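Local atomic coordinates of homoserine kinase (Cytophaga hutchinsonii, PDB entry 4P52), a protein that probably catalyses the ATP-dependent phosphorylation of homoserine to O-phosphohomoserine, as a homoserine kinase of the GHMP family. Residues S120-T125 / E151-A156; L219-A224 / Q249-E254. All coordinates share one frame; numbering follows the deposited sequence.

Contact 1 of 2, residues S120-T125 / E151-A156; sequences SSAAST and EGEFLA
Glu153 reaches from helix 146-157 across to the first turn of helix 120-135, where its carboxylate meets Ser121 and lies beside Thr125. The axes of the two segments pass 10.1 Å apart at their closest, so a long acid suits the place: its chain bends at chi2 (-95°). Glu153 CD lies 4.1 Å from Ala122 N, with the small CB of Ala122 alongside OE1. Ser121 OG donates to Glu153 OE2 at 3.0 Å, nearly along the C-O axis of that oxygen. The side chains of Thr125 and Glu153 meet at an oblique angle, Thr125 OG1 standing 3.8 Å from Glu153 OE2. Set beside the backbone N (chi1 -55°), Thr125 OG1 donates to Ser121 O at 2.8 Å and also bonds Thr86 OG1 on helix 86-98. Ser121 O accepts from Thr125 N too, the two donors arriving from opposite faces of the carbonyl plane. Gly152, with no side chain, lets Thr125 CG2 come to 4.8 Å from its CA. Helix 120-135 begins in GSGLGSSAA, the phosphate-binding motif of GHMP kinases. Ser121 and Glu153 probably match the Ser-Glu pair that coordinates the nucleotide's magnesium in relatives such as mevalonate kinase; here the hydroxyl bonds the carboxylate directly.

Contact 2 of 2, residues L219-A224 / Q249-E254; sequences LSQAVA and QDHIVE
Gln221 turns its CG beside its own backbone N (chi1 -80°) and bends again at chi2, folding the amide round to His251, while Ile252, with CG1 likewise beside its N (chi1 -70°), extends CD1 to the helix backbone. NE2 of Gln221 comes 3.5 Å from CB of His251 and approaches its ring obliquely, the amide and ring planes lying 28° apart. The imidazole is exposed and poorly ordered, so its exact setting is uncertain. Ile252 CD1 rests against the helix backbone, 3.8 Å from Gln221 O, and the side chain also packs on Ile217 and on Leu219 of the second subunit, a buried spot suited to a branched aliphatic. Asp250 shapes the loop that presents both residues. Asp250 OD1 accepts from Ile252 N at 3.0 Å and from Val253 N at 3.1 Å, both on one face of the carboxylate, and Asp250 OD2 takes Glu254 N at 2.9 Å. This is a capping arrangement at the turn that leads into the helix. Gln225 ties the loop to helix 219-237 by bonding Asp250 OD1 and His251 N. Polar packing round the exposed His251 thus gives way, at Ile252, to a side chain that touches helix backbone and carries apolar packing into the dimer interface.

The two contacts come in series along the chain: contact 1 closes at helix 146-157 before contact 2 opens at helix 219-237. Their centres are 29 Å apart and their nearest atoms about 17 Å, with no touch between them. Contact 1 is buried nearer the middle of the chain, among helices of the GHMP N-terminal family region. Contact 2 lies further out, where helix 219-237 meets the loop leading into helix 253-257, and the second subunit packs against it. Contact 1 includes the end of the glycine-rich motif and so probably belongs to the nucleotide site, whereas contact 2 lies at the subunit interface.

Contact 1 of 2, residues S120-T125 / E151-A156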
ATOM      1  N   SER A 120     -21.116  11.970  -6.402  1.00 41.05           N
ATOM      2  CA  SER A 120     -22.098  13.001  -6.688  1.00 43.71           C
ATOM      3  C   SER A 120     -22.502  13.751  -5.428  1.00 38.62           C
ATOM      4  O   SER A 120     -22.509  14.993  -5.388  1.00 37.45           O
ATOM      5  CB  SER A 120     -23.328  12.392  -7.360  1.00 51.46           C
ATOM      6  OG  SER A 120     -24.166  13.415  -7.865  1.00 55.73           O
ATOM      7  N   SER A 121     -22.838  12.990  -4.400  1.00 36.36           N
ATOM      8  CA  SER A 121     -23.202  13.580  -3.138  1.00 36.26           C
ATOM      9  C   SER A 121     -22.029  14.373  -2.532  1.00 33.16           C
ATOM     10  O   SER A 121     -22.222  15.448  -1.963  1.00 34.82           O
ATOM     11  CB  SER A 121     -23.682  12.493  -2.196  1.00 41.18           C
ATOM     12  OG  SER A 121     -24.579  13.082  -1.277  1.00 49.93           O
ATOM     13  N   ALA A 122     -20.817  13.851  -2.690  1.00 29.79           N
ATOM     14  CA  ALA A 122     -19.624  14.490  -2.168  1.00 29.44           C
ATOM     15  C   ALA A 122     -19.411  15.883  -2.779  1.00 29.17           C
ATOM     16  O   ALA A 122     -19.116  16.853  -2.057  1.00 29.02           O
ATOM     17  CB  ALA A 122     -18.408  13.608  -2.432  1.00 28.19           C
ATOM     18  N   ALA A 123     -19.571  15.958  -4.100  1.00 27.02           N
ATOM     19  CA  ALA A 123     -19.329  17.167  -4.876  1.00 26.68           C
ATOM     20  C   ALA A 123     -20.250  18.293  -4.411  1.00 27.32           C
ATOM     21  O   ALA A 123     -19.797  19.417  -4.173  1.00 25.55           O
ATOM     22  CB  ALA A 123     -19.506  16.894  -6.371  1.00 25.77           C
ATOM     23  N   SER A 124     -21.525  17.966  -4.227  1.00 27.79           N
ATOM     24  CA  SER A 124     -22.494  18.925  -3.715  1.00 29.72           C
ATOM     25  C   SER A 124     -22.086  19.462  -2.352  1.00 29.89           C
ATOM     26  O   SER A 124     -22.133  20.677  -2.089  1.00 30.18           O
ATOM     27  CB  SER A 124     -23.847  18.238  -3.601  1.00 34.11           C
ATOM     28  OG  SER A 124     -24.405  18.064  -4.895  1.00 39.23           O
ATOM     29  N   THR A 125     -21.698  18.538  -1.480  1.00 29.49           N
ATOM     30  CA  THR A 125     -21.397  18.843  -0.104  1.00 30.08           C
ATOM     31  C   THR A 125     -20.139  19.701  -0.021  1.00 29.83           C
ATOM     32  O   THR A 125     -20.106  20.697   0.723  1.00 31.53           O
ATOM     33  CB  THR A 125     -21.177  17.541   0.669  1.00 32.57           C
ATOM     34  OG1 THR A 125     -22.328  16.700   0.505  1.00 35.48           O
ATOM     35  CG2 THR A 125     -20.964  17.821   2.127  1.00 33.07           C
ATOM     36  N   GLU A 151     -19.295  15.111   8.149  1.00 44.53           N
ATOM     37  CA  GLU A 151     -20.500  15.056   9.011  1.00 50.08           C
ATOM     38  C   GLU A 151     -21.788  15.279   8.194  1.00 49.71           C
ATOM     39  O   GLU A 151     -22.812  14.613   8.414  1.00 48.49           O
ATOM     40  CB  GLU A 151     -20.451  16.103  10.122  1.00 61.17           C
ATOM     41  CG  GLU A 151     -19.497  15.836  11.282  1.00 78.08           C
ATOM     42  CD  GLU A 151     -19.187  17.102  12.113  1.00 96.97           C
ATOM     43  OE1 GLU A 151     -19.968  18.091  12.088  1.00 95.17           O
ATOM     44  OE2 GLU A 151     -18.139  17.121  12.803  1.00105.11           O
ATOM     45  N   GLY A 152     -21.725  16.216   7.248  1.00 48.55           N
ATOM     46  CA  GLY A 152     -22.820  16.459   6.323  1.00 46.15           C
ATOM     47  C   GLY A 152     -23.265  15.197   5.613  1.00 44.48           C
ATOM     48  O   GLY A 152     -24.435  14.807   5.708  1.00 46.24           O
ATOM     49  N   GLU A 153     -22.331  14.567   4.908  1.00 41.86           N
ATOM     50  CA  GLU A 153     -22.546  13.282   4.229  1.00 45.55           C
ATOM     51  C   GLU A 153     -23.096  12.184   5.151  1.00 48.34           C
ATOM     52  O   GLU A 153     -24.009  11.439   4.778  1.00 49.63           O
ATOM     53  CB  GLU A 153     -21.219  12.784   3.687  1.00 50.05           C
ATOM     54  CG  GLU A 153     -20.783  13.414   2.393  1.00 57.24           C
ATOM     55  CD  GLU A 153     -21.200  12.572   1.216  1.00 66.28           C
ATOM     56  OE1 GLU A 153     -20.462  11.602   0.879  1.00 69.29           O
ATOM     57  OE2 GLU A 153     -22.271  12.887   0.649  1.00 67.07           O
ATOM     58  N   PHE A 154     -22.501  12.076   6.337  1.00 48.31           N
ATOM     59  CA  PHE A 154     -22.868  11.071   7.304  1.00 53.37           C
ATOM     60  C   PHE A 154     -24.315  11.265   7.751  1.00 54.01           C
ATOM     61  O   PHE A 154     -25.127  10.352   7.612  1.00 55.06           O
ATOM     62  CB  PHE A 154     -21.889  11.071   8.490  1.00 60.11           C
ATOM     63  CG  PHE A 154     -22.146   9.980   9.498  1.00 68.59           C
ATOM     64  CD1 PHE A 154     -21.815   8.648   9.213  1.00 70.36           C
ATOM     65  CD2 PHE A 154     -22.730  10.280  10.744  1.00 73.97           C
ATOM     66  CE1 PHE A 154     -22.064   7.640  10.146  1.00 73.82           C
ATOM     67  CE2 PHE A 154     -22.976   9.277  11.682  1.00 74.55           C
ATOM     68  CZ  PHE A 154     -22.642   7.955  11.380  1.00 75.86           C
ATOM     69  N   LEU A 155     -24.646  12.453   8.252  1.00 52.35           N
ATOM     70  CA  LEU A 155     -26.015  12.737   8.704  1.00 52.30           C
ATOM     71  C   LEU A 155     -27.089  12.609   7.609  1.00 55.34           C
ATOM     72  O   LEU A 155     -28.204  12.236   7.905  1.00 58.64           O
ATOM     73  CB  LEU A 155     -26.106  14.102   9.394  1.00 50.63           C
ATOM     74  CG  LEU A 155     -25.396  14.216  10.745  1.00 51.94           C
ATOM     75  CD1 LEU A 155     -25.135  15.671  11.114  1.00 52.16           C
ATOM     76  CD2 LEU A 155     -26.192  13.514  11.840  1.00 54.88           C
ATOM     77  N   ALA A 156     -26.760  12.901   6.358  1.00 56.25           N
ATOM     78  CA  ALA A 156     -27.744  12.813   5.272  1.00 57.31           C
ATOM     79  C   ALA A 156     -27.897  11.417   4.664  1.00 59.82           C
ATOM     80  O   ALA A 156     -28.996  10.895   4.596  1.00 61.91           O
ATOM     81  CB  ALA A 156     -27.433  13.827   4.186  1.00 56.77           C
TER

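Contact 2 of 2, residues L219-A224 / Q249-E254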
ATOM      1  N   LEU A 219      -7.172 -14.674   3.735  1.00 26.60           N
ATOM      2  CA  LEU A 219      -5.959 -13.925   4.052  1.00 26.75           C
ATOM      3  C   LEU A 219      -5.085 -13.732   2.810  1.00 27.84           C
ATOM      4  O   LEU A 219      -4.670 -12.609   2.510  1.00 27.06           O
ATOM      5  CB  LEU A 219      -5.173 -14.627   5.158  1.00 26.10           C
ATOM      6  CG  LEU A 219      -3.959 -13.888   5.741  1.00 25.47           C
ATOM      7  CD1 LEU A 219      -4.244 -12.455   6.196  1.00 24.61           C
ATOM      8  CD2 LEU A 219      -3.366 -14.721   6.867  1.00 25.84           C
ATOM      9  N   SER A 220      -4.844 -14.824   2.083  1.00 29.44           N
ATOM     10  CA  SER A 220      -4.034 -14.803   0.863  1.00 31.18           C
ATOM     11  C   SER A 220      -4.580 -13.876  -0.217  1.00 30.77           C
ATOM     12  O   SER A 220      -3.794 -13.314  -0.974  1.00 32.51           O
ATOM     13  CB  SER A 220      -3.873 -16.207   0.291  1.00 34.58           C
ATOM     14  OG  SER A 220      -5.081 -16.603  -0.337  1.00 36.52           O
ATOM     15  N   GLN A 221      -5.907 -13.716  -0.289  1.00 29.10           N
ATOM     16  CA  GLN A 221      -6.514 -12.713  -1.159  1.00 28.22           C
ATOM     17  C   GLN A 221      -6.224 -11.306  -0.649  1.00 25.51           C
ATOM     18  O   GLN A 221      -5.946 -10.398  -1.442  1.00 24.62           O
ATOM     19  CB  GLN A 221      -8.036 -12.897  -1.279  1.00 31.93           C
ATOM     20  CG  GLN A 221      -8.532 -13.974  -2.234  1.00 40.43           C
ATOM     21  CD  GLN A 221      -7.941 -13.865  -3.645  1.00 51.95           C
ATOM     22  OE1 GLN A 221      -6.818 -14.325  -3.902  1.00 59.48           O
ATOM     23  NE2 GLN A 221      -8.701 -13.273  -4.566  1.00 51.99           N
ATOM     24  N   ALA A 222      -6.316 -11.103   0.663  1.00 23.94           N
ATOM     25  CA  ALA A 222      -6.024  -9.789   1.215  1.00 23.04           C
ATOM     26  C   ALA A 222      -4.549  -9.389   0.947  1.00 23.43           C
ATOM     27  O   ALA A 222      -4.261  -8.249   0.560  1.00 22.24           O
ATOM     28  CB  ALA A 222      -6.357  -9.734   2.700  1.00 22.91           C
ATOM     29  N   VAL A 223      -3.638 -10.351   1.122  1.00 24.72           N
ATOM     30  CA  VAL A 223      -2.207 -10.132   0.928  1.00 25.70           C
ATOM     31  C   VAL A 223      -1.965  -9.738  -0.515  1.00 26.89           C
ATOM     32  O   VAL A 223      -1.283  -8.745  -0.781  1.00 28.13           O
ATOM     33  CB  VAL A 223      -1.396 -11.394   1.259  1.00 26.08           C
ATOM     34  CG1 VAL A 223       0.002 -11.337   0.649  1.00 26.15           C
ATOM     35  CG2 VAL A 223      -1.341 -11.590   2.769  1.00 26.53           C
ATOM     36  N   ALA A 224      -2.538 -10.506  -1.444  1.00 26.22           N
ATOM     37  CA  ALA A 224      -2.451 -10.156  -2.854  1.00 26.39           C
ATOM     38  C   ALA A 224      -2.877  -8.701  -3.063  1.00 26.03           C
ATOM     39  O   ALA A 224      -2.225  -7.952  -3.812  1.00 26.87           O
ATOM     40  CB  ALA A 224      -3.298 -11.102  -3.698  1.00 25.66           C
ATOM     41  N   GLN A 249      -4.805  -4.413 -10.277  1.00 38.23           N
ATOM     42  CA  GLN A 249      -5.572  -5.657 -10.278  1.00 38.70           C
ATOM     43  C   GLN A 249      -6.393  -5.625  -9.007  1.00 38.17           C
ATOM     44  O   GLN A 249      -5.866  -5.336  -7.919  1.00 40.74           O
ATOM     45  CB  GLN A 249      -4.679  -6.907 -10.242  1.00 41.46           C
ATOM     46  CG  GLN A 249      -3.620  -7.069 -11.320  1.00 49.51           C
ATOM     47  CD  GLN A 249      -4.151  -6.803 -12.721  1.00 60.23           C
ATOM     48  OE1 GLN A 249      -5.275  -7.184 -13.060  1.00 62.97           O
ATOM     49  NE2 GLN A 249      -3.341  -6.135 -13.546  1.00 63.88           N
ATOM     50  N   ASP A 250      -7.684  -5.902  -9.129  1.00 35.26           N
ATOM     51  CA  ASP A 250      -8.538  -5.941  -7.967  1.00 33.28           C
ATOM     52  C   ASP A 250      -9.141  -7.314  -7.916  1.00 32.81           C
ATOM     53  O   ASP A 250      -9.924  -7.678  -8.771  1.00 32.48           O
ATOM     54  CB  ASP A 250      -9.601  -4.850  -8.059  1.00 33.73           C
ATOM     55  CG  ASP A 250     -10.634  -4.921  -6.926  1.00 37.16           C
ATOM     56  OD1 ASP A 250     -10.457  -5.692  -5.926  1.00 38.49           O
ATOM     57  OD2 ASP A 250     -11.646  -4.190  -7.058  1.00 35.83           O
ATOM     58  N   HIS A 251      -8.767  -8.090  -6.916  1.00 36.41           N
ATOM     59  CA  HIS A 251      -9.244  -9.470  -6.856  1.00 41.25           C
ATOM     60  C   HIS A 251     -10.417  -9.697  -5.890  1.00 34.22           C
ATOM     61  O   HIS A 251     -10.895 -10.815  -5.741  1.00 34.93           O
ATOM     62  CB  HIS A 251      -8.066 -10.416  -6.575  1.00 57.69           C
ATOM     63  CG  HIS A 251      -7.140 -10.569  -7.740  1.00 81.87           C
ATOM     64  ND1 HIS A 251      -7.596 -10.653  -9.047  1.00 86.04           N
ATOM     65  CD2 HIS A 251      -5.789 -10.644  -7.805  1.00 92.21           C
ATOM     66  CE1 HIS A 251      -6.566 -10.772  -9.864  1.00 90.03           C
ATOM     67  NE2 HIS A 251      -5.459 -10.770  -9.137  1.00103.44           N
ATOM     68  N   ILE A 252     -10.892  -8.633  -5.262  1.00 29.81           N
ATOM     69  CA  ILE A 252     -11.910  -8.771  -4.238  1.00 28.72           C
ATOM     70  C   ILE A 252     -13.221  -8.083  -4.614  1.00 28.46           C
ATOM     71  O   ILE A 252     -14.267  -8.733  -4.643  1.00 29.36           O
ATOM     72  CB  ILE A 252     -11.394  -8.262  -2.875  1.00 27.30           C
ATOM     73  CG1 ILE A 252     -10.342  -9.229  -2.351  1.00 27.65           C
ATOM     74  CG2 ILE A 252     -12.528  -8.105  -1.870  1.00 26.42           C
ATOM     75  CD1 ILE A 252      -9.278  -8.563  -1.523  1.00 27.55           C
ATOM     76  N   VAL A 253     -13.150  -6.786  -4.900  1.00 26.76           N
ATOM     77  CA  VAL A 253     -14.332  -5.944  -5.019  1.00 26.18           C
ATOM     78  C   VAL A 253     -14.906  -6.003  -6.431  1.00 26.25           C
ATOM     79  O   VAL A 253     -16.058  -6.360  -6.611  1.00 27.23           O
ATOM     80  CB  VAL A 253     -14.037  -4.477  -4.614  1.00 25.71           C
ATOM     81  CG1 VAL A 253     -15.232  -3.572  -4.896  1.00 24.39           C
ATOM     82  CG2 VAL A 253     -13.705  -4.413  -3.139  1.00 27.48           C
ATOM     83  N   GLU A 254     -14.098  -5.662  -7.424  1.00 26.30           N
ATOM     84  CA  GLU A 254     -14.535  -5.703  -8.818  1.00 28.57           C
ATOM     85  C   GLU A 254     -15.174  -7.056  -9.237  1.00 28.72           C
ATOM     86  O   GLU A 254     -16.262  -7.045  -9.793  1.00 29.29           O
ATOM     87  CB  GLU A 254     -13.389  -5.331  -9.739  1.00 31.27           C
ATOM     88  CG  GLU A 254     -13.749  -5.296 -11.206  1.00 35.85           C
ATOM     89  CD  GLU A 254     -12.531  -5.566 -12.085  1.00 41.98           C
ATOM     90  OE1 GLU A 254     -11.689  -4.639 -12.256  1.00 40.96           O
ATOM     91  OE2 GLU A 254     -12.425  -6.714 -12.597  1.00 44.08           O
TER